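Local structure of TAF6 (Antonospora locustae, 4ATG) at residues A[27-32]-A[70-75]; A[10-15]-A[33-38]; A[175-180]-A[188-193]; A[134-139]-A[154-159]. The protein is probably a subunit of the general transcription factor TFIID, its HEAT-repeat C-terminal domain taking part in complex formation with TAF9. All blocks are in the same frame, centred on the assembly; numbering follows the deposited sequence.

Interaction 1: A[27-32]-A[70-75]; sequences IAIECL and YFSLIK
Ser72 turns its hydroxyl onto the backbone of the facing helix, where OG donates a hydrogen bond of 2.7 Å to the carbonyl O of Ile29. The donor does not follow a lone pair: it stands above the carbonyl plane, 37° out of it, with a C=O...OG angle of 126°. The torsion of Ser72 places OG beside its own backbone N (chi1 -77°), on the side of its helix where it can reach Ile29 O while keeping a weak bond to Ala68 O. Ile29 flanks the same hydroxyl with its branch methyl, CG2 lying 3.3 Å from Ser72 OG, so the polar tip has apolar cover on that side.

Leu32 and Leu73 meet differently. The two leucines run alongside each other, tips in the same direction, with Leu32 CB 4.0 Å from Leu73 CD2 and Leu32 CD1 close to both CG and CD2 of Leu73. Leu32 also presses its CB against Ser72 CB at 3.9 Å, a close meeting permitted by the small serine: the two CA atoms are only 5.4 Å apart, and the local helix axes come within 8.2 Å, nearly parallel. Leu32 O, near the helix end, accepts a hydrogen bond from Asn76 ND2.

These residues join helix 25-34 to helix 60-75, elements of the HEAT-repeat array. Helix 42-55 closes one flank through Phe45, which touches both Leu32 and Leu73; helix 7-20 packs on Ala28 and Cys31, and helix 104-121 lies against Phe71 and Ile74.

Interaction 2: A[10-15]-A[33-38]; sequences QLYFDK and EKESGL
Tyr12 and Leu38 make the apolar part of this contact. The ring of Tyr12 is carried off helix 7-20 with CG trans to the backbone N (chi1 -171°), and its CE2 comes to 3.6 Å from Leu38 CD2. The same methyl lies 4.1 Å from Tyr12 CD2, so one leucine branch touches two neighbouring ring carbons, the two side chains crossing at about a right angle. Leu38 is buried, whereas the tyrosine remains partly exposed.

Van der Waals contact also brings the phenol oxygen to Glu35, whose aliphatic portion approaches first: Tyr12 OH is 3.8 Å from Glu35 CG. The glutamate chain bends at its second torsion (chi2 64°), and its carboxylate plane stands 68° from the plane of the ring.

The polar link is indirect. A water donates a hydrogen bond to Glu35 OE1 at 2.9 Å, and it meets Tyr12 OH in a weak bond of 3.3 Å. No direct hydrogen bond joins the segments, so the polar link rests on a single water, one of whose two bonds is weak.

The contact packs helix 7-20 against the turn that follows helix 25-34, a helix-pair junction within the HEAT-repeat domain. Tyr12 also touches Cys31 on helix 25-34, Leu38 touches Leu32 there, and the turn is tied to the end of helix 60-75 by the bond from Asn76 ND2 to Glu35 O.

Interaction 3: A[175-180]-A[188-193]; sequences EYKRTI and LLDNVL
Lys177 stretches toward Leu189 and Asp190: its first torsion sets CG beside the backbone N (chi1 -69°), and the chain beyond runs extended, carrying the amine across to the next helix. Leu189 meets it with CG trans to its own N, which, with chi2 near 54°, directs CD2 toward the lysine. Together the segments form part of an antiparallel helical hairpin at the C-terminal end of this helical-repeat protein, with the local axes 158° apart and no nearer than 12.1 Å. At that spacing long side chains do the bridging.

The lysine's aliphatic stem packs over the leucine, Lys177 CG lying 3.9 Å and CE 3.8 Å from Leu189 CD2, while the two side chains cross. The methyl also touches Tyr176, whose CD2 is 4.2 Å away from it. The tyrosine is fixed from outside the hairpin contact: its ring stacks on Trp140, and its hydroxyl is hydrogen-bonded to Gln150 and to the backbone N of Lys182.

An alanine in place of Lys177 removes both the stem and the charge, which would probably leave Asp190 without this lysine as its charged partner and one flank of Leu189 CD2 less well covered. Leu189 otherwise packs back on Ile169 and Ala173 of helix 162-179.

The charged end is a loose pairing between partly exposed side chains, with a second, long and weak ion pair from Lys177 to Glu174. In the salt bridge itself, Lys177 NZ stands 3.5 Å from Asp190 OD1.

Interaction 4: A[134-139]-A[154-159]; sequences KTLKGV and LYCLSI
Leu136 meets Cys156 and Leu157 at the centre of a buried, mainly apolar contact. Its CB faces Leu157, 3.7 Å from Leu157 CG and 3.8 Å from Leu157 CD2, and the fork spans both partners, CD1 touching Leu157 CD2 as well as the cysteine. There Leu136 CD1 lies 3.7 Å from Cys156 SG, and both leucine methyls approach Cys156 CB, so the fork sits against the thiol-bearing side chain.

Leu157 adds a second reach. With CG beside the backbone N (chi1 -77°), its CD1 reaches across to within 4.1 Å of Lys137 N, touching main chain, while CD2 stays with Leu136. A glycine in place of Leu157 would probably open a gap beside Leu136 CB and strip the backbone of Lys137 of this apolar neighbour.

Helices 128-140 and 147-160 pair here as consecutive helices of the HEAT-repeat domain that cross in a roughly antiparallel sense. Their local axes pass 9.2 Å apart with a crossing angle of -133°, and the nearest CA atoms, those of Leu136 and Leu157, are 6.8 Å from each other.

Farther out, three neighbouring helices of the array enclose the side chains that meet. From helix 85-97, Leu93 packs on Leu136 and Val96 on Cys156; helix 104-121 adds Ala111 and Val114 to the same cysteine. On another flank Val164 of helix 162-179 touches Leu157, and the side chain of Lys137 runs to Val168 and His172 of that helix.

From the N terminus, interaction 2 first closes a loop from helix 7-20 to the turn after helix 25-34. Interaction 1 opens inside that loop, at 27-32, and closes beyond it at 70-75, so the two cross; both use helix 25-34, and they touch where Tyr12 OH meets Cys31 CB. Together they tie the first helices to helix 60-75. Interaction 4, on the other side of the chain's centre, joins 134-139 to 154-159, and interaction 3 follows in series, closing the terminal hairpin about 12 Å from it between centres. These last two touch through Leu188 and Leu154. Interactions 2 and 3 mark opposite ends, their centres about 45 Å apart.

Interaction 1: A[27-32]-A[70-75]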
# COMPACT_ATOMS: atom_id res chain seq x y z
N ILE A 27 18.78 -4.77 -5.74
CA ILE A 27 18.88 -5.85 -6.74
C ILE A 27 17.61 -6.70 -6.67
O ILE A 27 17.03 -7.00 -7.71
CB ILE A 27 20.17 -6.72 -6.50
CG1 ILE A 27 21.43 -5.84 -6.61
CG2 ILE A 27 20.22 -7.87 -7.53
CD1 ILE A 27 22.72 -6.49 -6.06
N ALA A 28 17.16 -7.05 -5.44
CA ALA A 28 15.91 -7.82 -5.27
C ALA A 28 14.70 -7.09 -5.88
O ALA A 28 13.88 -7.70 -6.56
CB ALA A 28 15.66 -8.09 -3.78
N ILE A 29 14.61 -5.77 -5.67
CA ILE A 29 13.52 -4.94 -6.23
C ILE A 29 13.60 -5.01 -7.76
O ILE A 29 12.58 -5.23 -8.42
CB ILE A 29 13.60 -3.48 -5.69
CG1 ILE A 29 13.27 -3.45 -4.17
CG2 ILE A 29 12.69 -2.53 -6.46
CD1 ILE A 29 13.69 -2.12 -3.46
N GLU A 30 14.81 -4.86 -8.32
CA GLU A 30 14.98 -4.95 -9.79
C GLU A 30 14.58 -6.35 -10.28
O GLU A 30 13.90 -6.46 -11.31
CB GLU A 30 16.42 -4.64 -10.23
CG GLU A 30 16.65 -4.71 -11.74
CD GLU A 30 16.09 -3.60 -12.62
OE1 GLU A 30 15.30 -2.76 -12.12
OE2 GLU A 30 16.43 -3.58 -13.82
N CYS A 31 15.06 -7.43 -9.61
CA CYS A 31 14.74 -8.81 -10.01
C CYS A 31 13.25 -9.04 -10.12
O CYS A 31 12.82 -9.71 -11.05
CB CYS A 31 15.36 -9.84 -9.07
SG CYS A 31 17.16 -9.95 -9.19
N LEU A 32 12.47 -8.57 -9.13
CA LEU A 32 11.02 -8.82 -9.14
C LEU A 32 10.27 -8.02 -10.19
O LEU A 32 9.15 -8.39 -10.54
CB LEU A 32 10.39 -8.68 -7.74
CG LEU A 32 10.84 -9.70 -6.67
CD1 LEU A 32 9.81 -9.80 -5.56
CD2 LEU A 32 11.14 -11.06 -7.26
N TYR A 70 6.26 -4.90 -3.96
CA TYR A 70 4.90 -5.05 -4.51
C TYR A 70 4.80 -4.33 -5.86
O TYR A 70 4.24 -4.87 -6.81
CB TYR A 70 3.86 -4.42 -3.59
CG TYR A 70 3.47 -5.25 -2.38
CD1 TYR A 70 3.48 -6.65 -2.42
CD2 TYR A 70 3.01 -4.64 -1.22
CE1 TYR A 70 3.07 -7.41 -1.33
CE2 TYR A 70 2.57 -5.39 -0.13
CZ TYR A 70 2.62 -6.77 -0.18
OH TYR A 70 2.22 -7.48 0.92
N PHE A 71 5.32 -3.10 -5.94
CA PHE A 71 5.26 -2.32 -7.18
C PHE A 71 6.03 -3.01 -8.29
O PHE A 71 5.62 -2.96 -9.45
CB PHE A 71 5.79 -0.88 -6.93
CG PHE A 71 5.50 0.08 -8.07
CD1 PHE A 71 4.23 0.16 -8.63
CD2 PHE A 71 6.51 0.87 -8.61
CE1 PHE A 71 3.96 1.04 -9.70
CE2 PHE A 71 6.25 1.75 -9.67
CZ PHE A 71 4.98 1.82 -10.21
N SER A 72 7.17 -3.66 -7.96
CA SER A 72 7.95 -4.37 -8.98
C SER A 72 7.10 -5.49 -9.56
O SER A 72 7.06 -5.65 -10.77
CB SER A 72 9.22 -4.98 -8.38
OG SER A 72 10.24 -4.01 -8.16
N LEU A 73 6.43 -6.28 -8.71
CA LEU A 73 5.61 -7.40 -9.20
C LEU A 73 4.42 -6.87 -10.03
O LEU A 73 4.11 -7.41 -11.10
CB LEU A 73 5.10 -8.23 -8.01
CG LEU A 73 6.14 -9.08 -7.26
CD1 LEU A 73 5.47 -9.75 -6.03
CD2 LEU A 73 6.72 -10.15 -8.16
N ILE A 74 3.83 -5.76 -9.58
CA ILE A 74 2.71 -5.12 -10.32
C ILE A 74 3.19 -4.70 -11.73
O ILE A 74 2.45 -4.86 -12.70
CB ILE A 74 2.12 -3.93 -9.51
CG1 ILE A 74 1.37 -4.42 -8.26
CG2 ILE A 74 1.16 -3.05 -10.39
CD1 ILE A 74 1.15 -3.32 -7.24
N LYS A 75 4.41 -4.15 -11.83
CA LYS A 75 4.99 -3.68 -13.11
C LYS A 75 5.66 -4.73 -14.00
O LYS A 75 5.95 -4.45 -15.16
CB LYS A 75 6.00 -2.54 -12.87
CG LYS A 75 5.38 -1.24 -12.31
CD LYS A 75 4.46 -0.52 -13.30
CE LYS A 75 5.18 0.42 -14.25
NZ LYS A 75 4.21 1.26 -15.02

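Interaction 2: A[10-15]-A[33-38]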
# COMPACT_ATOMS: atom_id res chain seq x y z
N GLN A 10 12.40 -22.79 -4.97
CA GLN A 10 12.47 -22.47 -3.54
C GLN A 10 13.79 -21.76 -3.20
O GLN A 10 13.81 -20.80 -2.42
CB GLN A 10 12.30 -23.72 -2.65
CG GLN A 10 11.82 -23.31 -1.25
CD GLN A 10 11.77 -24.41 -0.22
OE1 GLN A 10 11.97 -25.60 -0.50
NE2 GLN A 10 11.48 -24.02 1.01
N LEU A 11 14.89 -22.19 -3.83
CA LEU A 11 16.18 -21.55 -3.57
C LEU A 11 16.21 -20.08 -4.04
O LEU A 11 16.71 -19.23 -3.32
CB LEU A 11 17.33 -22.37 -4.14
CG LEU A 11 17.60 -23.71 -3.39
CD1 LEU A 11 18.54 -24.57 -4.19
CD2 LEU A 11 18.19 -23.48 -1.99
N TYR A 12 15.61 -19.78 -5.20
CA TYR A 12 15.53 -18.41 -5.72
C TYR A 12 14.64 -17.56 -4.81
O TYR A 12 15.02 -16.44 -4.42
CB TYR A 12 14.98 -18.39 -7.16
CG TYR A 12 15.07 -17.03 -7.82
CD1 TYR A 12 16.28 -16.56 -8.34
CD2 TYR A 12 13.96 -16.19 -7.89
CE1 TYR A 12 16.35 -15.32 -8.99
CE2 TYR A 12 14.04 -14.93 -8.49
CZ TYR A 12 15.23 -14.51 -9.06
OH TYR A 12 15.31 -13.28 -9.66
N PHE A 13 13.48 -18.11 -4.45
CA PHE A 13 12.50 -17.49 -3.55
C PHE A 13 13.21 -17.13 -2.24
O PHE A 13 13.16 -15.97 -1.81
CB PHE A 13 11.35 -18.46 -3.30
CG PHE A 13 10.35 -17.96 -2.27
CD1 PHE A 13 9.43 -16.97 -2.60
CD2 PHE A 13 10.32 -18.50 -1.00
CE1 PHE A 13 8.53 -16.50 -1.65
CE2 PHE A 13 9.40 -18.05 -0.06
CZ PHE A 13 8.50 -17.06 -0.39
N ASP A 14 13.87 -18.12 -1.60
CA ASP A 14 14.60 -17.88 -0.35
C ASP A 14 15.69 -16.84 -0.53
O ASP A 14 15.88 -16.00 0.36
CB ASP A 14 15.18 -19.18 0.23
CG ASP A 14 14.13 -20.18 0.72
OD1 ASP A 14 12.95 -19.75 0.96
OD2 ASP A 14 14.47 -21.35 0.89
N LYS A 15 16.39 -16.85 -1.69
CA LYS A 15 17.49 -15.89 -1.96
C LYS A 15 16.96 -14.45 -1.99
O LYS A 15 17.51 -13.58 -1.33
CB LYS A 15 18.21 -16.21 -3.28
CG LYS A 15 19.39 -15.28 -3.55
CD LYS A 15 20.47 -15.54 -2.49
CE LYS A 15 21.58 -14.56 -2.52
NZ LYS A 15 22.56 -14.86 -1.41
N GLU A 33 10.89 -6.97 -10.74
CA GLU A 33 10.28 -6.22 -11.84
C GLU A 33 10.70 -6.80 -13.19
O GLU A 33 9.95 -6.68 -14.16
CB GLU A 33 10.74 -4.75 -11.83
CG GLU A 33 9.85 -3.93 -12.75
CD GLU A 33 10.23 -2.50 -13.02
OE1 GLU A 33 10.86 -1.88 -12.14
OE2 GLU A 33 9.85 -1.98 -14.09
N LYS A 34 11.91 -7.38 -13.28
CA LYS A 34 12.42 -7.77 -14.60
C LYS A 34 12.44 -9.25 -14.94
O LYS A 34 12.43 -9.59 -16.13
CB LYS A 34 13.82 -7.16 -14.83
CG LYS A 34 13.87 -5.62 -14.81
CD LYS A 34 13.13 -5.00 -15.99
CE LYS A 34 13.09 -3.50 -15.90
NZ LYS A 34 12.46 -2.93 -17.12
N GLU A 35 12.57 -10.11 -13.94
CA GLU A 35 12.74 -11.55 -14.20
C GLU A 35 11.53 -12.25 -14.73
O GLU A 35 10.41 -12.00 -14.25
CB GLU A 35 13.27 -12.25 -12.93
CG GLU A 35 13.96 -13.59 -13.15
CD GLU A 35 15.25 -13.58 -13.96
OE1 GLU A 35 16.16 -12.78 -13.64
OE2 GLU A 35 15.37 -14.41 -14.88
N SER A 36 11.73 -13.17 -15.68
CA SER A 36 10.63 -13.99 -16.21
C SER A 36 10.57 -15.28 -15.41
O SER A 36 11.51 -15.60 -14.68
CB SER A 36 10.84 -14.29 -17.69
OG SER A 36 12.00 -15.10 -17.85
N GLY A 37 9.48 -16.03 -15.57
CA GLY A 37 9.30 -17.33 -14.91
C GLY A 37 8.99 -17.27 -13.43
O GLY A 37 9.10 -18.29 -12.76
N LEU A 38 8.54 -16.10 -12.91
CA LEU A 38 8.24 -15.97 -11.48
C LEU A 38 6.78 -16.23 -11.10
O LEU A 38 6.48 -16.18 -9.90
CB LEU A 38 8.59 -14.54 -10.98
CG LEU A 38 10.00 -14.03 -11.19
CD1 LEU A 38 10.10 -12.53 -10.80
CD2 LEU A 38 10.99 -14.85 -10.43
O HOH W 1 17.90 -13.85 -11.65

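Interaction 3: A[175-180]-A[188-193]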
# COMPACT_ATOMS: atom_id res chain seq x y z
N GLU A 175 -17.54 17.96 9.05
CA GLU A 175 -17.75 17.02 10.15
C GLU A 175 -16.41 16.64 10.79
O GLU A 175 -16.32 16.61 12.02
CB GLU A 175 -18.53 15.76 9.70
CG GLU A 175 -18.80 14.77 10.83
CD GLU A 175 -19.50 13.47 10.50
OE1 GLU A 175 -19.80 13.22 9.30
OE2 GLU A 175 -19.74 12.68 11.44
N TYR A 176 -15.37 16.40 9.98
CA TYR A 176 -14.06 16.07 10.52
C TYR A 176 -13.55 17.20 11.43
O TYR A 176 -13.15 16.96 12.57
CB TYR A 176 -13.02 15.77 9.40
CG TYR A 176 -11.70 15.42 10.05
CD1 TYR A 176 -11.46 14.13 10.53
CD2 TYR A 176 -10.77 16.41 10.37
CE1 TYR A 176 -10.31 13.83 11.24
CE2 TYR A 176 -9.64 16.13 11.13
CZ TYR A 176 -9.43 14.84 11.59
OH TYR A 176 -8.31 14.55 12.32
N LYS A 177 -13.57 18.43 10.90
CA LYS A 177 -13.10 19.61 11.60
C LYS A 177 -13.83 19.85 12.90
O LYS A 177 -13.19 20.17 13.90
CB LYS A 177 -13.16 20.85 10.69
CG LYS A 177 -12.15 20.82 9.54
CD LYS A 177 -12.14 22.18 8.85
CE LYS A 177 -11.79 22.10 7.39
NZ LYS A 177 -12.21 23.34 6.68
N ARG A 178 -15.16 19.64 12.90
CA ARG A 178 -16.03 19.86 14.06
C ARG A 178 -15.87 18.80 15.15
O ARG A 178 -15.86 19.14 16.34
CB ARG A 178 -17.50 19.93 13.60
CG ARG A 178 -18.50 20.27 14.71
CD ARG A 178 -19.93 20.31 14.22
NE ARG A 178 -20.38 19.05 13.61
CZ ARG A 178 -20.82 18.00 14.29
NH1 ARG A 178 -20.82 18.00 15.62
NH2 ARG A 178 -21.23 16.92 13.64
N THR A 179 -15.78 17.52 14.75
CA THR A 179 -15.77 16.39 15.69
C THR A 179 -14.42 15.77 16.07
O THR A 179 -14.32 15.14 17.13
CB THR A 179 -16.76 15.33 15.22
OG1 THR A 179 -16.26 14.72 14.05
CG2 THR A 179 -18.13 15.91 14.93
N ILE A 180 -13.42 15.88 15.19
CA ILE A 180 -12.11 15.27 15.47
C ILE A 180 -11.06 16.37 15.52
O ILE A 180 -10.49 16.62 16.59
CB ILE A 180 -11.79 14.08 14.52
CG1 ILE A 180 -12.91 13.00 14.58
CG2 ILE A 180 -10.43 13.47 14.85
CD1 ILE A 180 -12.96 11.97 13.37
N LEU A 188 -3.65 19.29 6.34
CA LEU A 188 -3.69 18.61 5.05
C LEU A 188 -5.01 18.92 4.34
O LEU A 188 -5.03 19.25 3.16
CB LEU A 188 -3.55 17.07 5.24
CG LEU A 188 -3.70 16.20 3.97
CD1 LEU A 188 -2.66 16.57 2.88
CD2 LEU A 188 -3.61 14.71 4.32
N LEU A 189 -6.11 18.81 5.07
CA LEU A 189 -7.46 19.05 4.59
C LEU A 189 -7.58 20.45 3.98
O LEU A 189 -8.04 20.56 2.85
CB LEU A 189 -8.45 18.84 5.76
CG LEU A 189 -9.96 18.87 5.47
CD1 LEU A 189 -10.33 17.89 4.36
CD2 LEU A 189 -10.75 18.49 6.73
N ASP A 190 -7.08 21.49 4.69
CA ASP A 190 -7.10 22.88 4.20
C ASP A 190 -6.31 23.03 2.89
O ASP A 190 -6.78 23.71 1.97
CB ASP A 190 -6.59 23.85 5.27
CG ASP A 190 -7.55 24.15 6.42
OD1 ASP A 190 -8.76 23.87 6.27
OD2 ASP A 190 -7.09 24.71 7.45
N ASN A 191 -5.15 22.34 2.76
CA ASN A 191 -4.33 22.36 1.54
C ASN A 191 -5.04 21.66 0.37
O ASN A 191 -5.04 22.18 -0.75
CB ASN A 191 -2.95 21.71 1.79
CG ASN A 191 -2.08 22.48 2.76
OD1 ASN A 191 -2.25 23.68 2.98
ND2 ASN A 191 -1.10 21.82 3.35
N VAL A 192 -5.68 20.51 0.63
CA VAL A 192 -6.38 19.74 -0.40
C VAL A 192 -7.57 20.52 -0.97
O VAL A 192 -7.75 20.55 -2.18
CB VAL A 192 -6.81 18.35 0.15
CG1 VAL A 192 -7.76 17.61 -0.81
CG2 VAL A 192 -5.58 17.50 0.46
N LEU A 193 -8.38 21.12 -0.10
CA LEU A 193 -9.58 21.84 -0.50
C LEU A 193 -9.35 23.20 -1.16
O LEU A 193 -10.27 23.74 -1.78
CB LEU A 193 -10.55 21.93 0.67
CG LEU A 193 -11.10 20.57 1.16
CD1 LEU A 193 -12.03 20.76 2.30
CD2 LEU A 193 -11.81 19.79 0.02

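Interaction 4: A[134-139]-A[154-159]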
# COMPACT_ATOMS: atom_id res chain seq x y z
N LYS A 134 -14.00 2.92 0.98
CA LYS A 134 -14.67 2.59 2.25
C LYS A 134 -13.68 2.49 3.39
O LYS A 134 -13.93 3.07 4.46
CB LYS A 134 -15.52 1.30 2.12
CG LYS A 134 -16.38 1.02 3.34
CD LYS A 134 -17.15 -0.30 3.23
CE LYS A 134 -18.17 -0.40 4.34
NZ LYS A 134 -19.16 -1.48 4.11
N THR A 135 -12.55 1.79 3.17
CA THR A 135 -11.49 1.63 4.16
C THR A 135 -10.93 3.01 4.55
O THR A 135 -10.86 3.33 5.73
CB THR A 135 -10.41 0.69 3.62
OG1 THR A 135 -11.00 -0.59 3.40
CG2 THR A 135 -9.21 0.56 4.56
N LEU A 136 -10.52 3.80 3.55
CA LEU A 136 -9.91 5.11 3.80
C LEU A 136 -10.82 6.11 4.49
O LEU A 136 -10.40 6.74 5.47
CB LEU A 136 -9.38 5.69 2.48
CG LEU A 136 -8.28 4.90 1.78
CD1 LEU A 136 -8.04 5.44 0.39
CD2 LEU A 136 -6.99 4.90 2.59
N LYS A 137 -12.05 6.29 3.98
CA LYS A 137 -13.00 7.22 4.58
C LYS A 137 -13.30 6.77 6.02
O LYS A 137 -13.43 7.61 6.91
CB LYS A 137 -14.30 7.29 3.75
CG LYS A 137 -15.27 8.38 4.21
CD LYS A 137 -16.74 7.96 4.10
CE LYS A 137 -17.24 7.24 5.33
NZ LYS A 137 -18.72 7.05 5.29
N GLY A 138 -13.36 5.45 6.23
CA GLY A 138 -13.61 4.87 7.55
C GLY A 138 -12.58 5.26 8.60
O GLY A 138 -12.95 5.68 9.70
N VAL A 139 -11.29 5.17 8.24
CA VAL A 139 -10.13 5.48 9.08
C VAL A 139 -10.04 6.98 9.32
O VAL A 139 -9.90 7.40 10.47
CB VAL A 139 -8.82 4.88 8.50
CG1 VAL A 139 -7.58 5.35 9.29
CG2 VAL A 139 -8.88 3.34 8.47
N LEU A 154 -6.42 10.23 4.79
CA LEU A 154 -6.77 11.43 4.03
C LEU A 154 -5.79 11.70 2.88
O LEU A 154 -6.23 12.04 1.78
CB LEU A 154 -6.84 12.67 4.95
CG LEU A 154 -7.29 13.98 4.25
CD1 LEU A 154 -8.65 13.82 3.54
CD2 LEU A 154 -7.31 15.14 5.22
N TYR A 155 -4.47 11.54 3.12
CA TYR A 155 -3.47 11.74 2.07
C TYR A 155 -3.78 10.83 0.90
O TYR A 155 -3.78 11.30 -0.23
CB TYR A 155 -2.04 11.45 2.58
CG TYR A 155 -1.02 11.69 1.50
CD1 TYR A 155 -0.58 12.98 1.21
CD2 TYR A 155 -0.54 10.65 0.71
CE1 TYR A 155 0.31 13.23 0.17
CE2 TYR A 155 0.36 10.88 -0.34
CZ TYR A 155 0.78 12.18 -0.59
OH TYR A 155 1.68 12.44 -1.60
N CYS A 156 -4.06 9.54 1.16
CA CYS A 156 -4.38 8.59 0.09
C CYS A 156 -5.62 9.01 -0.68
O CYS A 156 -5.56 9.08 -1.91
CB CYS A 156 -4.50 7.17 0.62
SG CYS A 156 -4.56 5.92 -0.68
N LEU A 157 -6.73 9.37 0.03
CA LEU A 157 -7.94 9.86 -0.62
C LEU A 157 -7.65 11.06 -1.51
O LEU A 157 -8.14 11.13 -2.65
CB LEU A 157 -8.97 10.28 0.43
CG LEU A 157 -9.74 9.13 1.13
CD1 LEU A 157 -10.55 9.66 2.30
CD2 LEU A 157 -10.69 8.43 0.14
N SER A 158 -6.83 12.00 -0.99
CA SER A 158 -6.51 13.26 -1.67
C SER A 158 -5.83 13.10 -3.03
O SER A 158 -5.95 13.98 -3.89
CB SER A 158 -5.66 14.14 -0.76
OG SER A 158 -4.27 13.86 -0.83
N ILE A 159 -5.08 11.99 -3.23
CA ILE A 159 -4.36 11.80 -4.49
C ILE A 159 -5.10 10.90 -5.51
O ILE A 159 -4.65 10.79 -6.65
CB ILE A 159 -2.90 11.31 -4.24
CG1 ILE A 159 -2.90 9.87 -3.67
CG2 ILE A 159 -2.11 12.31 -3.34
CD1 ILE A 159 -1.53 9.12 -3.73